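Local structure of esterase (Staphylococcus aureus subsp. aureus USA300_TCH1516, 3D7R) at residues V86-N90 against W116-D120; N107-P111 against L132-T138. The protein probably hydrolyses ester bonds, as an esterase-like enzyme of the alpha/beta hydrolase fold. One frame throughout, in Å; residues are numbered along the deposited sequence.

From the N terminus the chain runs along strand 84-90, adds strand 98-102, enters the loop that holds 107-111, forms helix 113-126 and returns along strand 129-133 into the loop beyond. Contact 1 closes the chain from 86-90 to 116-120, bringing the helix onto a face of strand 84-90. Contact 2 starts inside that span, at 107-111, and ends beyond it, at 132-138, so the two cross. Helix 113-126 and the strand after it join them in sequence. They also meet directly: strands 84-90 and 129-133 are antiparallel neighbours in the sheet, with a probable hydrogen bond between Phe87 O and Leu132 N (2.8 Å), and Leu119 packs on Leu132.

Contact 1 (V86-N90 against W116-D120); sequences VFRFN and WRLLD
Phe87, Phe89 and Trp116 form an aromatic cluster where helix 113-126 covers the mixed sheet of the alpha/beta hydrolase fold near one margin. Trp116 presents the benzene edge of its indole to the face of Phe87: CH2 of Trp116 comes within 3.6 Å of CD1 of Phe87, and the planes stand at 70° in a T-shaped pair. Phe89 reverses the roles. Its edge points to the face of the Trp116 six-membered ring in an offset edge-to-face pair, with the planes at 64° and CZ of Phe89 3.7 Å from CE3 of Trp116. One indole therefore serves both phenyl rings, as edge to the first and face to the second. Two residues apart on strand 84-90, these phenylalanines extend from the same face of it toward the helix, each with CG anti to its carbonyl carbon (chi1 -63° for Phe87). Leu119, one turn along, lies over a face of Phe89 with CB offset toward the rim, and its CD2 is 4.1 Å from CE2 of Phe89. Leu76 of strand 75-81 touches both Phe89 and Trp116. The polar corner of the indole is used as well: NE1 of Trp116 hydrogen-bonds NE2 of His64.

Contact 2 (N107-P111 against L132-T138); sequences NALQP and LPIYPKT
Asn107 meets Thr138 through the backbone: Thr138 N donates to Asn107 O at 2.7 Å. The Asn107 side chain reaches Tyr135 through water, its OD1 accepting from a water 2.6 Å away that also donates to Tyr135 OH. At Ala108 a CA-H...O contact adds to the backbone pairing, with CA 3.4 Å from Thr138 O. The CB of Leu109 points away from 132-138, but its carbonyl accepts from a second water, 3.0 Å from Leu109 O, which likewise donates to Tyr135 OH; that hydroxyl also hydrogen-bonds the backbone O of His103. Gln110 bends at chi2 (-69°), and this brings its amide to Lys137: OE1 of Gln110 receives NZ of Lys137 at 2.8 Å, in the carbonyl plane. The same NZ donates to Tyr135 O on a lone pair, also at 2.8 Å, and hydrogen-bonds NE2 of His103, while lying 3.6 Å above the centre of the Tyr135 ring plane. Three hydrogen bonds thus hold the buried NZ, two of them donated to the carbonyls of Gln110 and Tyr135. Pro111 ends the run in apolar contact, its CG 3.7 Å from CD1 of Ile134, the central residue of an inverse gamma turn. His103, stacked on Tyr135, begins a His-Gly-Gly sequence like the one that helps form the oxyanion hole in hormone-sensitive-lipase-type esterases, so this network probably borders the active site. Both segments lie at the C-terminal ends of the neighbouring parallel strands 98-102 and 129-133, between helices: 46-61 touches Ala108 to Gln110, 225-236 touches Asn107, Ala108 and Thr138, and 143-161 packs against Pro133, Tyr135 and Pro136.

Contact 1 (V86-N90 against W116-D120)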
ATOM      1  N   VAL A  86       1.916  16.422   0.902  1.00 10.04           N
ATOM      2  CA  VAL A  86       2.856  15.443   0.342  1.00 10.55           C
ATOM      3  C   VAL A  86       4.187  15.565   1.091  1.00 11.13           C
ATOM      4  O   VAL A  86       4.803  16.631   1.108  1.00 11.33           O
ATOM      5  CB  VAL A  86       3.096  15.609  -1.181  1.00 10.65           C
ATOM      6  CG1 VAL A  86       4.060  14.515  -1.690  1.00 11.36           C
ATOM      7  CG2 VAL A  86       1.783  15.525  -1.976  1.00  9.16           C
ATOM      8  N   PHE A  87       4.615  14.484   1.729  1.00 10.53           N
ATOM      9  CA  PHE A  87       5.935  14.452   2.365  1.00 11.15           C
ATOM     10  C   PHE A  87       6.940  13.803   1.423  1.00 10.74           C
ATOM     11  O   PHE A  87       6.607  12.840   0.737  1.00 11.47           O
ATOM     12  CB  PHE A  87       5.865  13.668   3.682  1.00 10.62           C
ATOM     13  CG  PHE A  87       4.962  14.307   4.691  1.00 11.52           C
ATOM     14  CD1 PHE A  87       5.465  15.272   5.567  1.00  9.51           C
ATOM     15  CD2 PHE A  87       3.599  13.967   4.748  1.00  8.83           C
ATOM     16  CE1 PHE A  87       4.614  15.905   6.501  1.00 11.19           C
ATOM     17  CE2 PHE A  87       2.754  14.575   5.685  1.00 10.84           C
ATOM     18  CZ  PHE A  87       3.254  15.549   6.549  1.00 10.56           C
ATOM     19  N   ARG A  88       8.166  14.325   1.381  1.00 10.43           N
ATOM     20  CA  ARG A  88       9.228  13.657   0.639  1.00  9.78           C
ATOM     21  C   ARG A  88      10.388  13.378   1.572  1.00  9.45           C
ATOM     22  O   ARG A  88      10.766  14.239   2.370  1.00  9.28           O
ATOM     23  CB  ARG A  88       9.681  14.520  -0.530  1.00 10.36           C
ATOM     24  CG  ARG A  88       8.572  14.761  -1.563  1.00 10.77           C
ATOM     25  CD  ARG A  88       9.177  15.071  -2.922  1.00 12.49           C
ATOM     26  NE  ARG A  88       8.215  15.648  -3.858  1.00 11.55           N
ATOM     27  CZ  ARG A  88       8.488  15.893  -5.132  1.00 12.71           C
ATOM     28  NH1 ARG A  88       9.680  15.580  -5.618  1.00 12.28           N
ATOM     29  NH2 ARG A  88       7.566  16.449  -5.917  1.00 12.19           N
ATOM     30  N   PHE A  89      10.928  12.170   1.476  1.00  8.08           N
ATOM     31  CA  PHE A  89      12.103  11.782   2.220  1.00  8.46           C
ATOM     32  C   PHE A  89      13.233  11.604   1.217  1.00  9.16           C
ATOM     33  O   PHE A  89      13.058  10.927   0.192  1.00  8.28           O
ATOM     34  CB  PHE A  89      11.930  10.421   2.906  1.00  8.21           C
ATOM     35  CG  PHE A  89      10.733  10.316   3.826  1.00  8.72           C
ATOM     36  CD1 PHE A  89      10.911  10.217   5.203  1.00  9.54           C
ATOM     37  CD2 PHE A  89       9.437  10.259   3.304  1.00  8.46           C
ATOM     38  CE1 PHE A  89       9.811  10.103   6.060  1.00 10.05           C
ATOM     39  CE2 PHE A  89       8.334  10.131   4.129  1.00  9.52           C
ATOM     40  CZ  PHE A  89       8.521  10.051   5.525  1.00  9.78           C
ATOM     41  N   ASN A  90      14.400  12.165   1.527  1.00  8.45           N
ATOM     42  CA  ASN A  90      15.579  11.838   0.748  1.00  8.38           C
ATOM     43  C   ASN A  90      16.816  11.793   1.635  1.00  8.65           C
ATOM     44  O   ASN A  90      16.832  12.366   2.734  1.00  8.95           O
ATOM     45  CB  ASN A  90      15.742  12.739  -0.501  1.00  8.03           C
ATOM     46  CG  ASN A  90      15.654  14.215  -0.186  1.00  9.09           C
ATOM     47  OD1 ASN A  90      16.420  14.740   0.624  1.00 10.26           O
ATOM     48  ND2 ASN A  90      14.735  14.902  -0.850  1.00  9.92           N
ATOM     49  N   TRP A 116       6.023   5.843   8.974  1.00  8.25           N
ATOM     50  CA  TRP A 116       7.076   6.852   8.920  1.00  8.90           C
ATOM     51  C   TRP A 116       8.438   6.186   9.015  1.00  9.37           C
ATOM     52  O   TRP A 116       9.354   6.471   8.235  1.00  8.80           O
ATOM     53  CB  TRP A 116       6.878   7.870  10.044  1.00  8.93           C
ATOM     54  CG  TRP A 116       5.859   8.891   9.644  1.00  8.51           C
ATOM     55  CD1 TRP A 116       4.489   8.755   9.651  1.00  9.03           C
ATOM     56  CD2 TRP A 116       6.131  10.187   9.115  1.00  8.59           C
ATOM     57  NE1 TRP A 116       3.906   9.911   9.184  1.00  9.12           N
ATOM     58  CE2 TRP A 116       4.890  10.796   8.833  1.00  7.19           C
ATOM     59  CE3 TRP A 116       7.301  10.896   8.862  1.00  9.36           C
ATOM     60  CZ2 TRP A 116       4.794  12.088   8.316  1.00  9.48           C
ATOM     61  CZ3 TRP A 116       7.203  12.169   8.324  1.00 10.56           C
ATOM     62  CH2 TRP A 116       5.960  12.753   8.062  1.00  8.82           C
ATOM     63  N   ARG A 117       8.539   5.254   9.951  1.00  9.92           N
ATOM     64  CA  ARG A 117       9.803   4.581  10.212  1.00 11.87           C
ATOM     65  C   ARG A 117      10.220   3.675   9.042  1.00 11.37           C
ATOM     66  O   ARG A 117      11.387   3.668   8.646  1.00 11.31           O
ATOM     67  CB  ARG A 117       9.683   3.815  11.519  1.00 11.82           C
ATOM     68  CG  ARG A 117      10.934   3.154  11.958  1.00 16.59           C
ATOM     69  CD  ARG A 117      10.777   2.725  13.385  1.00 18.08           C
ATOM     70  NE  ARG A 117      11.978   2.032  13.765  1.00 24.31           N
ATOM     71  CZ  ARG A 117      12.085   1.234  14.817  1.00 25.19           C
ATOM     72  NH1 ARG A 117      11.026   1.029  15.611  1.00 24.61           N
ATOM     73  NH2 ARG A 117      13.254   0.643  15.051  1.00 24.25           N
ATOM     74  N   LEU A 118       9.262   2.936   8.480  1.00 11.14           N
ATOM     75  CA  LEU A 118       9.523   2.082   7.319  1.00 11.08           C
ATOM     76  C   LEU A 118      10.026   2.896   6.120  1.00 11.05           C
ATOM     77  O   LEU A 118      10.979   2.511   5.460  1.00 10.84           O
ATOM     78  CB  LEU A 118       8.253   1.305   6.921  1.00 10.82           C
ATOM     79  CG  LEU A 118       8.284   0.482   5.614  1.00 12.61           C
ATOM     80  CD1 LEU A 118       9.433  -0.569   5.610  1.00 12.36           C
ATOM     81  CD2 LEU A 118       6.925  -0.201   5.333  1.00 11.00           C
ATOM     82  N   LEU A 119       9.344   4.001   5.828  1.00 10.64           N
ATOM     83  CA  LEU A 119       9.707   4.856   4.698  1.00 10.97           C
ATOM     84  C   LEU A 119      11.104   5.467   4.856  1.00 10.77           C
ATOM     85  O   LEU A 119      11.880   5.546   3.901  1.00 11.13           O
ATOM     86  CB  LEU A 119       8.631   5.922   4.485  1.00 10.20           C
ATOM     87  CG  LEU A 119       7.494   5.469   3.535  1.00 11.46           C
ATOM     88  CD1 LEU A 119       6.839   4.157   3.956  1.00 11.12           C
ATOM     89  CD2 LEU A 119       6.451   6.557   3.425  1.00 12.09           C
ATOM     90  N   ASP A 120      11.415   5.900   6.069  1.00 10.86           N
ATOM     91  CA  ASP A 120      12.758   6.368   6.387  1.00 11.23           C
ATOM     92  C   ASP A 120      13.802   5.307   6.036  1.00 11.11           C
ATOM     93  O   ASP A 120      14.749   5.595   5.295  1.00 10.77           O
ATOM     94  CB  ASP A 120      12.845   6.764   7.863  1.00 11.29           C
ATOM     95  CG  ASP A 120      14.094   7.547   8.179  1.00 12.89           C
ATOM     96  OD1 ASP A 120      14.472   8.427   7.384  1.00 13.99           O
ATOM     97  OD2 ASP A 120      14.702   7.289   9.228  1.00 14.40           O
TER

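Contact 2 (N107-P111 against L132-T138)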
ATOM      1  N   ASN A 107      -7.954   2.891   3.416  1.00  7.92           N
ATOM      2  CA  ASN A 107      -8.514   4.146   2.876  1.00  8.14           C
ATOM      3  C   ASN A 107      -9.322   4.910   3.917  1.00  8.11           C
ATOM      4  O   ASN A 107     -10.159   5.755   3.562  1.00  8.89           O
ATOM      5  CB  ASN A 107      -9.341   3.926   1.589  1.00  7.54           C
ATOM      6  CG  ASN A 107      -8.546   3.185   0.505  1.00  9.78           C
ATOM      7  OD1 ASN A 107      -7.475   3.627   0.110  1.00 11.20           O
ATOM      8  ND2 ASN A 107      -9.062   2.042   0.054  1.00 10.50           N
ATOM      9  N   ALA A 108      -9.045   4.629   5.189  1.00  7.97           N
ATOM     10  CA  ALA A 108      -9.738   5.242   6.327  1.00  8.31           C
ATOM     11  C   ALA A 108      -8.760   5.784   7.369  1.00  8.78           C
ATOM     12  O   ALA A 108      -9.049   6.788   8.048  1.00  9.47           O
ATOM     13  CB  ALA A 108     -10.678   4.219   6.991  1.00  8.44           C
ATOM     14  N   LEU A 109      -7.636   5.080   7.526  1.00  8.16           N
ATOM     15  CA  LEU A 109      -6.562   5.464   8.444  1.00  7.88           C
ATOM     16  C   LEU A 109      -5.476   6.269   7.743  1.00  8.04           C
ATOM     17  O   LEU A 109      -5.188   6.051   6.576  1.00  8.68           O
ATOM     18  CB  LEU A 109      -5.904   4.213   9.044  1.00  7.49           C
ATOM     19  CG  LEU A 109      -6.800   3.301   9.882  1.00  7.90           C
ATOM     20  CD1 LEU A 109      -6.012   2.054  10.291  1.00  7.99           C
ATOM     21  CD2 LEU A 109      -7.330   4.057  11.111  1.00  5.46           C
ATOM     22  N   GLN A 110      -4.863   7.183   8.478  1.00  7.84           N
ATOM     23  CA  GLN A 110      -3.708   7.917   7.996  1.00  8.83           C
ATOM     24  C   GLN A 110      -2.459   7.062   8.252  1.00  9.08           C
ATOM     25  O   GLN A 110      -2.572   5.955   8.842  1.00  9.61           O
ATOM     26  CB  GLN A 110      -3.617   9.279   8.709  1.00  8.33           C
ATOM     27  CG  GLN A 110      -4.793  10.217   8.452  1.00  9.40           C
ATOM     28  CD  GLN A 110      -4.873  10.765   7.017  1.00 12.01           C
ATOM     29  OE1 GLN A 110      -4.549  10.084   6.042  1.00 10.65           O
ATOM     30  NE2 GLN A 110      -5.364  11.996   6.893  1.00 14.20           N
ATOM     31  N   PRO A 111      -1.270   7.523   7.785  1.00  9.37           N
ATOM     32  CA  PRO A 111      -0.085   6.717   8.059  1.00  9.26           C
ATOM     33  C   PRO A 111       0.190   6.483   9.544  1.00  9.92           C
ATOM     34  O   PRO A 111       0.027   7.379  10.376  1.00  9.82           O
ATOM     35  CB  PRO A 111       1.058   7.526   7.432  1.00  8.84           C
ATOM     36  CG  PRO A 111       0.393   8.334   6.368  1.00  9.36           C
ATOM     37  CD  PRO A 111      -0.936   8.707   6.973  1.00  9.41           C
ATOM     38  N   LEU A 132       5.378  10.528  -0.131  1.00  8.55           N
ATOM     39  CA  LEU A 132       4.237  10.087   0.676  1.00  8.43           C
ATOM     40  C   LEU A 132       3.079  11.090   0.578  1.00  8.38           C
ATOM     41  O   LEU A 132       3.010  12.029   1.362  1.00  7.66           O
ATOM     42  CB  LEU A 132       4.674   9.919   2.148  1.00  8.66           C
ATOM     43  CG  LEU A 132       3.621   9.526   3.207  1.00 10.33           C
ATOM     44  CD1 LEU A 132       2.982   8.177   2.881  1.00 11.16           C
ATOM     45  CD2 LEU A 132       4.208   9.551   4.632  1.00 11.74           C
ATOM     46  N   PRO A 133       2.166  10.897  -0.402  1.00  8.32           N
ATOM     47  CA  PRO A 133       0.917  11.686  -0.463  1.00  7.98           C
ATOM     48  C   PRO A 133      -0.127  11.272   0.587  1.00  8.49           C
ATOM     49  O   PRO A 133      -0.402  10.083   0.762  1.00  8.42           O
ATOM     50  CB  PRO A 133       0.400  11.404  -1.865  1.00  7.96           C
ATOM     51  CG  PRO A 133       0.916   9.992  -2.184  1.00  7.92           C
ATOM     52  CD  PRO A 133       2.280   9.930  -1.507  1.00  8.06           C
ATOM     53  N   ILE A 134      -0.686  12.251   1.303  1.00  8.63           N
ATOM     54  CA  ILE A 134      -1.771  11.966   2.240  1.00  8.32           C
ATOM     55  C   ILE A 134      -3.081  12.094   1.435  1.00  8.26           C
ATOM     56  O   ILE A 134      -3.721  13.137   1.440  1.00  7.90           O
ATOM     57  CB  ILE A 134      -1.724  12.903   3.478  1.00  8.38           C
ATOM     58  CG1 ILE A 134      -0.323  12.913   4.117  1.00  7.17           C
ATOM     59  CG2 ILE A 134      -2.786  12.516   4.508  1.00  8.85           C
ATOM     60  CD1 ILE A 134       0.271  11.511   4.471  1.00  7.03           C
ATOM     61  N   TYR A 135      -3.416  11.027   0.701  1.00  7.82           N
ATOM     62  CA  TYR A 135      -4.500  11.018  -0.292  1.00  7.31           C
ATOM     63  C   TYR A 135      -5.853  11.006   0.421  1.00  7.36           C
ATOM     64  O   TYR A 135      -5.930  10.606   1.589  1.00  7.82           O
ATOM     65  CB  TYR A 135      -4.345   9.799  -1.226  1.00  6.13           C
ATOM     66  CG  TYR A 135      -4.231   8.480  -0.473  1.00  7.86           C
ATOM     67  CD1 TYR A 135      -5.374   7.835   0.026  1.00  6.10           C
ATOM     68  CD2 TYR A 135      -2.983   7.883  -0.243  1.00  8.09           C
ATOM     69  CE1 TYR A 135      -5.272   6.647   0.722  1.00  7.95           C
ATOM     70  CE2 TYR A 135      -2.874   6.683   0.468  1.00  6.16           C
ATOM     71  CZ  TYR A 135      -4.025   6.083   0.954  1.00  8.05           C
ATOM     72  OH  TYR A 135      -3.955   4.893   1.650  1.00  7.61           O
ATOM     73  N   PRO A 136      -6.918  11.503  -0.245  1.00  7.76           N
ATOM     74  CA  PRO A 136      -8.244  11.552   0.394  1.00  7.68           C
ATOM     75  C   PRO A 136      -8.704  10.211   0.972  1.00  7.79           C
ATOM     76  O   PRO A 136      -8.540   9.147   0.347  1.00  8.18           O
ATOM     77  CB  PRO A 136      -9.168  11.967  -0.759  1.00  7.83           C
ATOM     78  CG  PRO A 136      -8.280  12.839  -1.635  1.00  7.79           C
ATOM     79  CD  PRO A 136      -6.940  12.108  -1.595  1.00  7.53           C
ATOM     80  N   LYS A 137      -9.281  10.287   2.168  1.00  7.87           N
ATOM     81  CA  LYS A 137      -9.722   9.126   2.915  1.00  7.80           C
ATOM     82  C   LYS A 137     -11.215   9.102   3.112  1.00  7.77           C
ATOM     83  O   LYS A 137     -11.878  10.158   3.228  1.00  7.07           O
ATOM     84  CB  LYS A 137      -9.086   9.107   4.316  1.00  8.12           C
ATOM     85  CG  LYS A 137      -7.567   9.149   4.371  1.00  7.83           C
ATOM     86  CD  LYS A 137      -6.952   8.046   3.528  1.00  7.41           C
ATOM     87  CE  LYS A 137      -5.461   7.849   3.848  1.00  6.61           C
ATOM     88  NZ  LYS A 137      -4.600   9.077   3.466  1.00  6.85           N
ATOM     89  N   THR A 138     -11.739   7.881   3.196  1.00  8.09           N
ATOM     90  CA  THR A 138     -13.095   7.663   3.655  1.00  8.21           C
ATOM     91  C   THR A 138     -13.123   7.823   5.195  1.00  8.52           C
ATOM     92  O   THR A 138     -12.089   7.664   5.852  1.00  8.87           O
ATOM     93  CB  THR A 138     -13.652   6.294   3.116  1.00  8.51           C
ATOM     94  OG1 THR A 138     -14.973   6.465   2.575  1.00  8.41           O
ATOM     95  CG2 THR A 138     -13.620   5.144   4.153  1.00  7.68           C
TER
HETATM   96  O   HOH W   1      -5.640   4.356   4.149  1.00  4.56           O
HETATM   97  O   HOH W   2      -5.258   2.419   0.874  1.00 13.53           O
HETATM   98  O   HOH W   3      -6.422  12.830   3.836  1.00 18.05           O